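Local atomic coordinates of S-adenosylmethionine dependent methyltransferase (Mesorhizobium loti, PDB entry 3BKW), a protein that probably transfers methyl groups from S-adenosylmethionine to an acceptor, as other members of the AdoMet-dependent methyltransferase family do. Residues 37-42 with 55-60. Sequence-based numbering, arbitrary orientation.
Sequences AMLPEV and GWFCRW. With EDO (1,2-ethanediol), chain I.
Leu39 and Trp60 reach for each other from opposite directions, and the contact between the segments is wholly apolar, with no hydrogen bond crossing it. The Leu39 methyl CD1 comes obliquely against the outer end of the indole, 3.6 Å from Trp60 CZ3, and also meets the Phe57 ring at its edge, in the ring plane, 3.9 Å from CE1. One methyl thus touches two aromatic side chains one helical turn apart. In both aromatic residues CG lies anti to the backbone N (chi1 171° in Phe57, 175° in Trp60), and the ring ends come closer to 37-42 than the first side-chain bonds would suggest. The Val42 side chain runs at about a right angle to that of Trp60, its CG1 lying 3.8 Å from Trp60 CZ3. With Trp60 cut back to an alanine, Leu39 CD1 and Val42 CG1 would probably lose the ring they pack against, leaving a gap beside the loop.

The polar part belongs to a 1,2-ethanediol, probably from the crystallisation liquor: its O2 donates a 2.8 Å hydrogen bond to Pro40 O and sits at the Trp60 ring edge, 3.8 Å from CH2.

In this Rossmann-like methyltransferase fold, the contact joins the loop after helix 32-38 to the start of helix 56-63. Beneath it lie the central strands: Val42 and Phe57 rest on Ile47 of strand 46-50, and Phe57 stacks with Tyr112 of strand 108-114, while Trp32 of helix 32-38 meets Trp60 edge-to-face.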
loop_
_atom_site.group_PDB
_atom_site.type_symbol
_atom_site.label_atom_id
_atom_site.label_comp_id
_atom_site.label_asym_id
_atom_site.label_seq_id
_atom_site.Cartn_x
_atom_site.Cartn_y
_atom_site.Cartn_z
ATOM N N ALA A 37 4.927 17.042 -4.486
ATOM C CA ALA A 37 6.227 16.379 -4.660
ATOM C C ALA A 37 6.174 15.128 -5.541
ATOM O O ALA A 37 7.177 14.767 -6.172
ATOM C CB ALA A 37 6.824 16.042 -3.321
HETATM N N MSE A 38 4.993 14.501 -5.599
HETATM C CA MSE A 38 4.746 13.296 -6.387
HETATM C C MSE A 38 4.403 13.568 -7.845
HETATM O O MSE A 38 4.479 12.665 -8.682
HETATM C CB MSE A 38 3.641 12.494 -5.721
HETATM C CG MSE A 38 4.029 11.996 -4.350
HETATM SE SE MSE A 38 2.529 11.373 -3.329
HETATM C CE MSE A 38 1.805 10.056 -4.562
ATOM N N LEU A 39 4.063 14.815 -8.165
ATOM C CA LEU A 39 3.706 15.186 -9.521
ATOM C C LEU A 39 4.915 15.182 -10.427
ATOM O O LEU A 39 6.031 15.395 -9.964
ATOM C CB LEU A 39 3.141 16.609 -9.560
ATOM C CG LEU A 39 1.862 16.896 -8.784
ATOM C CD1 LEU A 39 1.624 18.420 -8.799
ATOM C CD2 LEU A 39 0.687 16.104 -9.386
ATOM N N PRO A 40 4.698 14.947 -11.730
ATOM C CA PRO A 40 5.792 15.140 -12.661
ATOM C C PRO A 40 5.982 16.661 -12.842
ATOM O O PRO A 40 5.152 17.440 -12.362
ATOM C CB PRO A 40 5.233 14.532 -13.946
ATOM C CG PRO A 40 3.776 14.816 -13.848
ATOM C CD PRO A 40 3.458 14.557 -12.433
ATOM N N GLU A 41 7.056 17.079 -13.504
ATOM C CA GLU A 41 7.187 18.487 -13.878
ATOM C C GLU A 41 5.965 18.840 -14.764
ATOM O O GLU A 41 5.729 18.188 -15.774
ATOM C CB GLU A 41 8.509 18.727 -14.612
ATOM C CG GLU A 41 8.647 20.109 -15.250
ATOM C CD GLU A 41 8.496 21.244 -14.264
ATOM O OE1 GLU A 41 9.220 21.237 -13.243
ATOM O OE2 GLU A 41 7.666 22.139 -14.527
ATOM N N VAL A 42 5.201 19.854 -14.367
ATOM C CA VAL A 42 3.950 20.208 -15.064
ATOM C C VAL A 42 4.135 21.124 -16.267
ATOM O O VAL A 42 3.192 21.308 -17.036
ATOM C CB VAL A 42 2.858 20.782 -14.103
ATOM C CG1 VAL A 42 2.502 19.755 -12.986
ATOM C CG2 VAL A 42 3.258 22.144 -13.518
ATOM N N GLY A 55 -10.985 25.217 -8.371
ATOM C CA GLY A 55 -9.895 25.286 -9.341
ATOM C C GLY A 55 -8.533 25.666 -8.806
ATOM O O GLY A 55 -7.686 26.110 -9.575
ATOM N N TRP A 56 -8.294 25.447 -7.510
ATOM C CA TRP A 56 -7.015 25.804 -6.886
ATOM C C TRP A 56 -5.823 25.136 -7.586
ATOM O O TRP A 56 -4.837 25.805 -7.912
ATOM C CB TRP A 56 -6.972 25.423 -5.401
ATOM C CG TRP A 56 -7.950 26.087 -4.516
ATOM C CD1 TRP A 56 -9.053 25.516 -3.941
ATOM C CD2 TRP A 56 -7.913 27.440 -4.063
ATOM N NE1 TRP A 56 -9.712 26.440 -3.160
ATOM C CE2 TRP A 56 -9.029 27.627 -3.206
ATOM C CE3 TRP A 56 -7.045 28.521 -4.294
ATOM C CZ2 TRP A 56 -9.309 28.862 -2.584
ATOM C CZ3 TRP A 56 -7.317 29.754 -3.673
ATOM C CH2 TRP A 56 -8.445 29.910 -2.829
ATOM N N PHE A 57 -5.945 23.833 -7.847
ATOM C CA PHE A 57 -4.890 23.096 -8.529
ATOM C C PHE A 57 -4.768 23.546 -9.994
ATOM O O PHE A 57 -3.644 23.640 -10.512
ATOM C CB PHE A 57 -5.076 21.567 -8.448
ATOM C CG PHE A 57 -4.116 20.819 -9.314
ATOM C CD1 PHE A 57 -2.824 20.571 -8.884
ATOM C CD2 PHE A 57 -4.484 20.441 -10.604
ATOM C CE1 PHE A 57 -1.902 19.902 -9.714
ATOM C CE2 PHE A 57 -3.585 19.777 -11.440
ATOM C CZ PHE A 57 -2.285 19.502 -10.984
ATOM N N CYS A 58 -5.911 23.772 -10.652
ATOM C CA CYS A 58 -5.935 24.210 -12.058
ATOM C C CYS A 58 -5.108 25.479 -12.244
ATOM O O CYS A 58 -4.266 25.549 -13.153
ATOM C CB CYS A 58 -7.363 24.439 -12.550
ATOM S SG CYS A 58 -8.315 22.925 -12.631
ATOM N N ARG A 59 -5.338 26.467 -11.372
ATOM C CA ARG A 59 -4.577 27.711 -11.396
ATOM C C ARG A 59 -3.105 27.507 -11.052
ATOM O O ARG A 59 -2.250 28.097 -11.699
ATOM C CB ARG A 59 -5.201 28.792 -10.513
ATOM C CG ARG A 59 -6.514 29.328 -11.083
ATOM C CD ARG A 59 -7.051 30.505 -10.291
ATOM N NE ARG A 59 -7.477 30.124 -8.952
ATOM C CZ ARG A 59 -8.580 29.430 -8.663
ATOM N NH1 ARG A 59 -9.418 29.031 -9.611
ATOM N NH2 ARG A 59 -8.851 29.136 -7.395
ATOM N N TRP A 60 -2.815 26.671 -10.057
ATOM C CA TRP A 60 -1.417 26.346 -9.711
ATOM C C TRP A 60 -0.692 25.756 -10.924
ATOM O O TRP A 60 0.418 26.173 -11.251
ATOM C CB TRP A 60 -1.338 25.391 -8.499
ATOM C CG TRP A 60 0.066 24.944 -8.182
ATOM C CD1 TRP A 60 0.937 25.560 -7.347
ATOM C CD2 TRP A 60 0.767 23.815 -8.738
ATOM N NE1 TRP A 60 2.129 24.884 -7.334
ATOM C CE2 TRP A 60 2.067 23.825 -8.195
ATOM C CE3 TRP A 60 0.423 22.815 -9.652
ATOM C CZ2 TRP A 60 3.024 22.842 -8.504
ATOM C CZ3 TRP A 60 1.369 21.835 -9.972
ATOM C CH2 TRP A 60 2.663 21.869 -9.405
HETATM C C1 EDO I . 6.535 21.798 -9.950
HETATM O O1 EDO I . 6.720 23.167 -10.324
HETATM C C2 EDO I . 5.970 21.051 -11.153
HETATM O O2 EDO I . 5.452 19.756 -10.800
#